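Local coordinates for protein putative enoyl-CoA hydratase/isomerase (Mycobacterium abscessus, PDB 4MI2) that probably acts as an isomerase of the enoyl-CoA hydratase/isomerase (crotonase) family, rearranging an acyl-CoA intermediate in phenylacetate degradation, at residues Gly49-Ala61 against Ala199-Thr211. Residues are numbered along the deposited sequence; the frame is centred on the assembly and turned at random.
Sequences GDPAVRAVVMSAA and ANSVAGRLAGGPT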
# COMPACT_ATOMS: atom_id res chain seq x y z
N GLY B 49 -20.25 4.03 -22.06
CA GLY B 49 -21.55 3.49 -22.44
C GLY B 49 -21.55 2.82 -23.80
O GLY B 49 -22.50 2.15 -24.15
N ASP B 50 -20.48 3.01 -24.57
CA ASP B 50 -20.36 2.46 -25.92
C ASP B 50 -19.82 1.03 -25.86
O ASP B 50 -18.67 0.82 -25.52
CB ASP B 50 -19.42 3.35 -26.75
CG ASP B 50 -19.39 2.98 -28.24
OD1 ASP B 50 -19.74 1.84 -28.60
OD2 ASP B 50 -19.00 3.84 -29.05
N PRO B 51 -20.65 0.03 -26.23
CA PRO B 51 -20.22 -1.36 -26.11
C PRO B 51 -19.18 -1.78 -27.15
O PRO B 51 -18.62 -2.87 -27.04
CB PRO B 51 -21.52 -2.15 -26.28
CG PRO B 51 -22.39 -1.28 -27.12
CD PRO B 51 -22.00 0.14 -26.83
N ALA B 52 -18.94 -0.95 -28.16
CA ALA B 52 -17.87 -1.21 -29.12
C ALA B 52 -16.50 -0.81 -28.58
O ALA B 52 -15.48 -1.18 -29.15
CB ALA B 52 -18.15 -0.48 -30.42
N VAL B 53 -16.46 -0.05 -27.49
CA VAL B 53 -15.19 0.44 -26.95
C VAL B 53 -14.48 -0.68 -26.17
O VAL B 53 -15.08 -1.29 -25.29
CB VAL B 53 -15.42 1.68 -26.06
CG1 VAL B 53 -14.17 2.01 -25.25
CG2 VAL B 53 -15.83 2.87 -26.92
N ARG B 54 -13.23 -0.96 -26.53
CA ARG B 54 -12.47 -2.04 -25.88
C ARG B 54 -11.23 -1.52 -25.11
O ARG B 54 -10.58 -2.25 -24.36
CB ARG B 54 -12.10 -3.15 -26.90
CG ARG B 54 -13.19 -3.41 -27.95
CD ARG B 54 -13.37 -4.82 -28.52
NE ARG B 54 -12.36 -5.83 -28.22
CZ ARG B 54 -11.79 -6.65 -29.12
NH1 ARG B 54 -12.07 -6.58 -30.42
NH2 ARG B 54 -10.90 -7.56 -28.71
N ALA B 55 -10.92 -0.24 -25.31
CA ALA B 55 -9.89 0.45 -24.53
C ALA B 55 -10.03 1.94 -24.73
O ALA B 55 -10.63 2.39 -25.71
CB ALA B 55 -8.49 -0.01 -24.94
N VAL B 56 -9.47 2.70 -23.80
CA VAL B 56 -9.52 4.16 -23.82
C VAL B 56 -8.11 4.71 -23.71
O VAL B 56 -7.28 4.19 -22.95
CB VAL B 56 -10.38 4.69 -22.66
CG1 VAL B 56 -10.37 6.22 -22.62
CG2 VAL B 56 -11.79 4.17 -22.76
N VAL B 57 -7.83 5.75 -24.49
CA VAL B 57 -6.57 6.46 -24.36
C VAL B 57 -6.87 7.95 -24.15
O VAL B 57 -7.61 8.58 -24.90
CB VAL B 57 -5.59 6.19 -25.53
CG1 VAL B 57 -6.24 6.41 -26.88
CG2 VAL B 57 -4.33 7.04 -25.39
N MET B 58 -6.28 8.47 -23.08
CA MET B 58 -6.42 9.86 -22.69
C MET B 58 -5.09 10.56 -23.00
O MET B 58 -4.03 10.07 -22.60
CB MET B 58 -6.76 9.90 -21.19
CG MET B 58 -7.64 11.04 -20.72
SD MET B 58 -8.70 10.58 -19.31
CE MET B 58 -7.51 9.84 -18.18
N SER B 59 -5.15 11.67 -23.74
CA SER B 59 -3.96 12.44 -24.07
C SER B 59 -4.28 13.93 -24.11
O SER B 59 -5.41 14.33 -23.84
CB SER B 59 -3.38 11.98 -25.42
OG SER B 59 -4.31 12.15 -26.47
N ALA B 60 -3.27 14.75 -24.42
CA ALA B 60 -3.42 16.21 -24.40
C ALA B 60 -2.51 16.92 -25.40
O ALA B 60 -1.34 16.55 -25.57
CB ALA B 60 -3.16 16.72 -22.99
N ALA B 61 -3.04 17.94 -26.06
CA ALA B 61 -2.30 18.73 -27.05
C ALA B 61 -1.37 19.74 -26.39
O ALA B 61 -1.63 20.23 -25.29
CB ALA B 61 -3.27 19.45 -27.97
N ALA B 199 1.31 5.36 -25.72
CA ALA B 199 -0.02 5.13 -25.14
C ALA B 199 -1.01 4.54 -26.17
O ALA B 199 -1.76 3.61 -25.86
CB ALA B 199 -0.57 6.41 -24.55
N ASN B 200 -1.00 5.09 -27.38
CA ASN B 200 -1.83 4.59 -28.47
C ASN B 200 -1.49 3.16 -28.84
O ASN B 200 -2.40 2.37 -29.10
CB ASN B 200 -1.72 5.48 -29.72
CG ASN B 200 -2.46 6.80 -29.56
OD1 ASN B 200 -3.38 6.92 -28.75
ND2 ASN B 200 -2.08 7.79 -30.34
N SER B 201 -0.20 2.81 -28.84
CA SER B 201 0.20 1.43 -29.14
C SER B 201 -0.27 0.49 -28.04
O SER B 201 -0.80 -0.57 -28.33
CB SER B 201 1.72 1.30 -29.29
OG SER B 201 2.19 2.20 -30.27
N VAL B 202 -0.07 0.90 -26.79
CA VAL B 202 -0.51 0.11 -25.65
C VAL B 202 -2.02 -0.07 -25.68
O VAL B 202 -2.51 -1.19 -25.56
CB VAL B 202 -0.05 0.74 -24.31
CG1 VAL B 202 -0.75 0.09 -23.12
CG2 VAL B 202 1.46 0.62 -24.16
N ALA B 203 -2.76 1.03 -25.85
CA ALA B 203 -4.22 0.98 -25.95
C ALA B 203 -4.70 0.10 -27.09
O ALA B 203 -5.68 -0.63 -26.95
CB ALA B 203 -4.79 2.38 -26.11
N GLY B 204 -4.02 0.17 -28.23
CA GLY B 204 -4.35 -0.67 -29.39
C GLY B 204 -4.18 -2.15 -29.10
O GLY B 204 -5.03 -2.95 -29.46
N ARG B 205 -3.08 -2.50 -28.43
CA ARG B 205 -2.82 -3.90 -28.04
C ARG B 205 -3.86 -4.40 -27.04
O ARG B 205 -4.39 -5.51 -27.17
CB ARG B 205 -1.40 -4.05 -27.46
N LEU B 206 -4.18 -3.58 -26.05
CA LEU B 206 -5.25 -3.91 -25.09
C LEU B 206 -6.61 -4.05 -25.77
O LEU B 206 -7.42 -4.89 -25.38
CB LEU B 206 -5.33 -2.85 -23.99
CG LEU B 206 -4.15 -2.79 -23.01
CD1 LEU B 206 -4.25 -1.56 -22.13
CD2 LEU B 206 -4.07 -4.05 -22.16
N ALA B 207 -6.87 -3.20 -26.77
CA ALA B 207 -8.15 -3.25 -27.48
C ALA B 207 -8.33 -4.55 -28.27
O ALA B 207 -9.45 -5.02 -28.41
CB ALA B 207 -8.30 -2.06 -28.40
N GLY B 208 -7.23 -5.12 -28.76
CA GLY B 208 -7.28 -6.41 -29.49
C GLY B 208 -7.24 -7.62 -28.55
O GLY B 208 -7.22 -8.76 -29.01
N GLY B 209 -7.23 -7.36 -27.25
CA GLY B 209 -7.16 -8.42 -26.25
C GLY B 209 -8.51 -8.91 -25.74
O GLY B 209 -9.56 -8.51 -26.23
N PRO B 210 -8.48 -9.80 -24.74
CA PRO B 210 -9.70 -10.37 -24.18
C PRO B 210 -10.45 -9.38 -23.29
O PRO B 210 -10.36 -9.42 -22.07
CB PRO B 210 -9.18 -11.58 -23.39
CG PRO B 210 -7.76 -11.24 -23.05
CD PRO B 210 -7.26 -10.42 -24.19
N THR B 211 -11.20 -8.50 -23.94
CA THR B 211 -11.82 -7.36 -23.28
C THR B 211 -12.71 -7.75 -22.09
O THR B 211 -12.72 -7.03 -21.08
CB THR B 211 -12.64 -6.55 -24.31
OG1 THR B 211 -11.80 -6.20 -25.41
CG2 THR B 211 -13.24 -5.25 -23.68
O HOH W 1 -9.84 -4.80 -24.25
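Arg54 lays its guanidinium over the C-terminal end of helix 195-207, with Ala207 O against one face of the group. Bends at chi2 (-148°) and chi3 (-11°) curl the chain back so that the guanidinium edge faces the link between helices 195-207 and 211-223. NE donates to Thr211 OG1 (2.9 Å), at the start of the second helix, along an almost straight N-H...O line (170°), and NH2 reaches Gly209 O in the link at 3.0 Å; both acceptors lie in the guanidinium plane. NH2 also bonds Phe264 O, bringing in the C-terminal tail. Nearby, one water donates to Arg54 O and Leu206 O and accepts from Thr211 OG1, linking the residue just before strand 55-60 to the end of one helix and the start of the next. Further along, the strand runs antiparallel to the helix, 7.7 Å from it between axes. Ala55, Ala199, Ala203 and Ala207 let the two come close: Ala55 CB packs on Ala207 CB (4.0 Å), and Val57 fits against Ala203 through CB and Ala199 through CG2 (3.9 Å between Val57 CG2 and Ala199 CB). Asn200 OD1 abuts both Val57 methyls. The contact thus seats helix 195-207 on the central sheet of the crotonase fold, and the carbonyls gathered round the guanidinium probably stabilise its positive charge.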